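NADH kinase POS5, mitochondrial (Saccharomyces cerevisiae, PDB 3AFO) phosphorylates NADH, and with about half the preference NAD(+), using ATP, and so supplies the cell with the reductant NADPH. Local coordinates at residues Gln87-Pro92 / Arg99-Tyr104. Sequence-based numbering, arbitrary orientation. Where two conformers were deposited one is given.
Sequences QDFKSP and RPHILY
Phe-89 and His-101 carry most of this contact between the loop after helix 79-86 and the start of strand 101-105, while CB of Pro-92 rests 3.6 Å from the carbonyl O of Arg-99. Followed outward, the Phe-89 side chain meets the imidazole from its root: CB lies 3.9 Å and CG 4.0 Å from CD2 of His-101, and CD1 stands over the middle of one imidazole face, 3.6 Å from His-101 CG. CE1 lies nearest ND1 of His-101, while CE2, para to CD1, comes within 4.5 Å of Leu-103 CD1. With planes inclined at 37° and centroids 4.6 Å apart, the pair is oblique. In both residues CG is anti to the carbonyl carbon (chi1 -66° and -67°), beside the backbone N, on CB atoms that already point across the contact.

At the imidazole edge, NE2 is hydrogen-bonded to a water at 2.7 Å that also bonds OG of Ser-91, whose carbonyl O lies in the ring plane, 3.0 Å from NE2. ND1 is hydrogen-bonded to His-67, and Val-60, Ile-63 and Thr-64 of helix 53-69 pack on Phe-89. A leucine in place of His-101 would probably leave the bridging water and His-67 without their imidazole partner. One buried histidine thus offers the flat pi face of its imidazole to phenylalanine while both nitrogens have polar partners, joining loop, strand and helix in the N-terminal domain.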
loop_
_atom_site.group_PDB
_atom_site.type_symbol
_atom_site.label_atom_id
_atom_site.label_comp_id
_atom_site.label_asym_id
_atom_site.label_seq_id
_atom_site.Cartn_x
_atom_site.Cartn_y
_atom_site.Cartn_z
ATOM N N GLN A 87 -44.406 -8.972 -25.462
ATOM C CA GLN A 87 -45.240 -10.106 -25.019
ATOM C C GLN A 87 -45.510 -10.127 -23.509
ATOM O O GLN A 87 -46.387 -10.865 -23.059
ATOM C CB GLN A 87 -44.676 -11.466 -25.468
ATOM C CG GLN A 87 -44.679 -11.701 -26.975
ATOM C CD GLN A 87 -45.250 -13.060 -27.390
ATOM O OE1 GLN A 87 -45.083 -14.066 -26.695
ATOM N NE2 GLN A 87 -45.928 -13.088 -28.541
ATOM N N ASP A 88 -44.770 -9.329 -22.733
ATOM C CA ASP A 88 -44.908 -9.352 -21.258
ATOM C C ASP A 88 -46.092 -8.567 -20.683
ATOM O O ASP A 88 -46.438 -8.739 -19.506
ATOM C CB ASP A 88 -43.623 -8.878 -20.550
ATOM C CG ASP A 88 -42.419 -9.752 -20.834
ATOM O OD1 ASP A 88 -42.561 -10.791 -21.522
ATOM O OD2 ASP A 88 -41.309 -9.373 -20.382
ATOM N N PHE A 89 -46.681 -7.679 -21.481
ATOM C CA PHE A 89 -47.842 -6.921 -21.019
ATOM C C PHE A 89 -49.090 -7.743 -21.302
ATOM O O PHE A 89 -49.351 -8.118 -22.447
ATOM C CB PHE A 89 -47.917 -5.556 -21.695
ATOM C CG PHE A 89 -46.784 -4.636 -21.327
ATOM C CD1 PHE A 89 -46.952 -3.670 -20.335
ATOM C CD2 PHE A 89 -45.548 -4.741 -21.964
ATOM C CE1 PHE A 89 -45.904 -2.814 -19.993
ATOM C CE2 PHE A 89 -44.491 -3.885 -21.627
ATOM C CZ PHE A 89 -44.676 -2.923 -20.644
ATOM N N LYS A 90 -49.840 -8.024 -20.248
ATOM C CA LYS A 90 -50.934 -8.983 -20.300
ATOM C C LYS A 90 -52.314 -8.344 -20.266
ATOM O O LYS A 90 -53.326 -9.038 -20.135
ATOM C CB LYS A 90 -50.784 -9.985 -19.153
ATOM C CG LYS A 90 -49.490 -10.798 -19.205
ATOM C CD LYS A 90 -49.462 -11.739 -20.406
ATOM C CE LYS A 90 -48.161 -12.522 -20.453
ATOM N NZ LYS A 90 -48.213 -13.521 -21.556
ATOM N N SER A 91 -52.345 -7.016 -20.376
ATOM C CA SER A 91 -53.588 -6.252 -20.419
ATOM C C SER A 91 -53.321 -4.877 -21.032
ATOM O O SER A 91 -52.197 -4.386 -20.972
ATOM C CB SER A 91 -54.183 -6.098 -19.012
ATOM O OG SER A 91 -53.233 -5.542 -18.126
ATOM N N PRO A 92 -54.352 -4.257 -21.632
ATOM C CA PRO A 92 -54.183 -2.900 -22.146
ATOM C C PRO A 92 -54.455 -1.901 -21.022
ATOM O O PRO A 92 -54.734 -2.315 -19.900
ATOM C CB PRO A 92 -55.280 -2.812 -23.202
ATOM C CG PRO A 92 -56.399 -3.586 -22.585
ATOM C CD PRO A 92 -55.732 -4.740 -21.840
ATOM N N ARG A 99 -56.663 1.077 -26.167
ATOM C CA ARG A 99 -55.576 1.823 -25.531
ATOM C C ARG A 99 -54.438 0.878 -25.137
ATOM O O ARG A 99 -54.272 0.571 -23.954
ATOM C CB ARG A 99 -56.092 2.591 -24.308
ATOM C CG ARG A 99 -57.049 3.737 -24.650
ATOM C CD ARG A 99 -57.688 4.301 -23.403
ATOM N NE ARG A 99 -56.700 4.893 -22.505
ATOM C CZ ARG A 99 -56.891 5.074 -21.204
ATOM N NH1 ARG A 99 -58.033 4.702 -20.643
ATOM N NH2 ARG A 99 -55.940 5.624 -20.459
ATOM N N PRO A 100 -53.655 0.408 -26.128
ATOM C CA PRO A 100 -52.519 -0.459 -25.815
ATOM C C PRO A 100 -51.379 0.314 -25.138
ATOM O O PRO A 100 -51.301 1.547 -25.255
ATOM C CB PRO A 100 -52.068 -0.960 -27.192
ATOM C CG PRO A 100 -52.494 0.097 -28.140
ATOM C CD PRO A 100 -53.769 0.666 -27.576
ATOM N N HIS A 101 -50.522 -0.408 -24.416
ATOM C CA HIS A 101 -49.285 0.170 -23.910
ATOM C C HIS A 101 -48.461 0.606 -25.106
ATOM O O HIS A 101 -48.231 -0.175 -26.019
ATOM C CB HIS A 101 -48.513 -0.863 -23.084
ATOM C CG HIS A 101 -49.200 -1.243 -21.812
ATOM N ND1 HIS A 101 -49.059 -0.520 -20.649
ATOM C CD2 HIS A 101 -50.048 -2.259 -21.524
ATOM C CE1 HIS A 101 -49.787 -1.076 -19.695
ATOM N NE2 HIS A 101 -50.400 -2.130 -20.204
ATOM N N ILE A 102 -48.031 1.859 -25.109
ATOM C CA ILE A 102 -47.188 2.354 -26.190
ATOM C C ILE A 102 -45.732 2.426 -25.728
ATOM O O ILE A 102 -45.441 2.972 -24.676
ATOM C CB ILE A 102 -47.656 3.734 -26.714
ATOM C CG1 ILE A 102 -49.118 3.660 -27.182
ATOM C CG2 ILE A 102 -46.743 4.195 -27.847
ATOM C CD1 ILE A 102 -49.778 5.017 -27.399
ATOM N N LEU A 103 -44.845 1.839 -26.520
ATOM C CA LEU A 103 -43.415 1.880 -26.282
ATOM C C LEU A 103 -42.786 2.586 -27.462
ATOM O O LEU A 103 -42.892 2.115 -28.592
ATOM C CB LEU A 103 -42.840 0.461 -26.192
ATOM C CG LEU A 103 -43.424 -0.476 -25.126
ATOM C CD1 LEU A 103 -42.729 -1.831 -25.200
ATOM C CD2 LEU A 103 -43.318 0.127 -23.719
ATOM N N TYR A 104 -42.129 3.709 -27.201
ATOM C CA TYR A 104 -41.402 4.421 -28.252
ATOM C C TYR A 104 -39.964 3.935 -28.342
ATOM O O TYR A 104 -39.309 3.708 -27.318
ATOM C CB TYR A 104 -41.460 5.926 -28.017
ATOM C CG TYR A 104 -42.875 6.450 -28.015
ATOM C CD1 TYR A 104 -43.490 6.856 -29.203
ATOM C CD2 TYR A 104 -43.602 6.530 -26.836
ATOM C CE1 TYR A 104 -44.795 7.318 -29.212
ATOM C CE2 TYR A 104 -44.902 6.991 -26.832
ATOM C CZ TYR A 104 -45.490 7.383 -28.026
ATOM O OH TYR A 104 -46.781 7.841 -28.005
HETATM O O HOH W 1 -51.717 -2.984 -18.026
#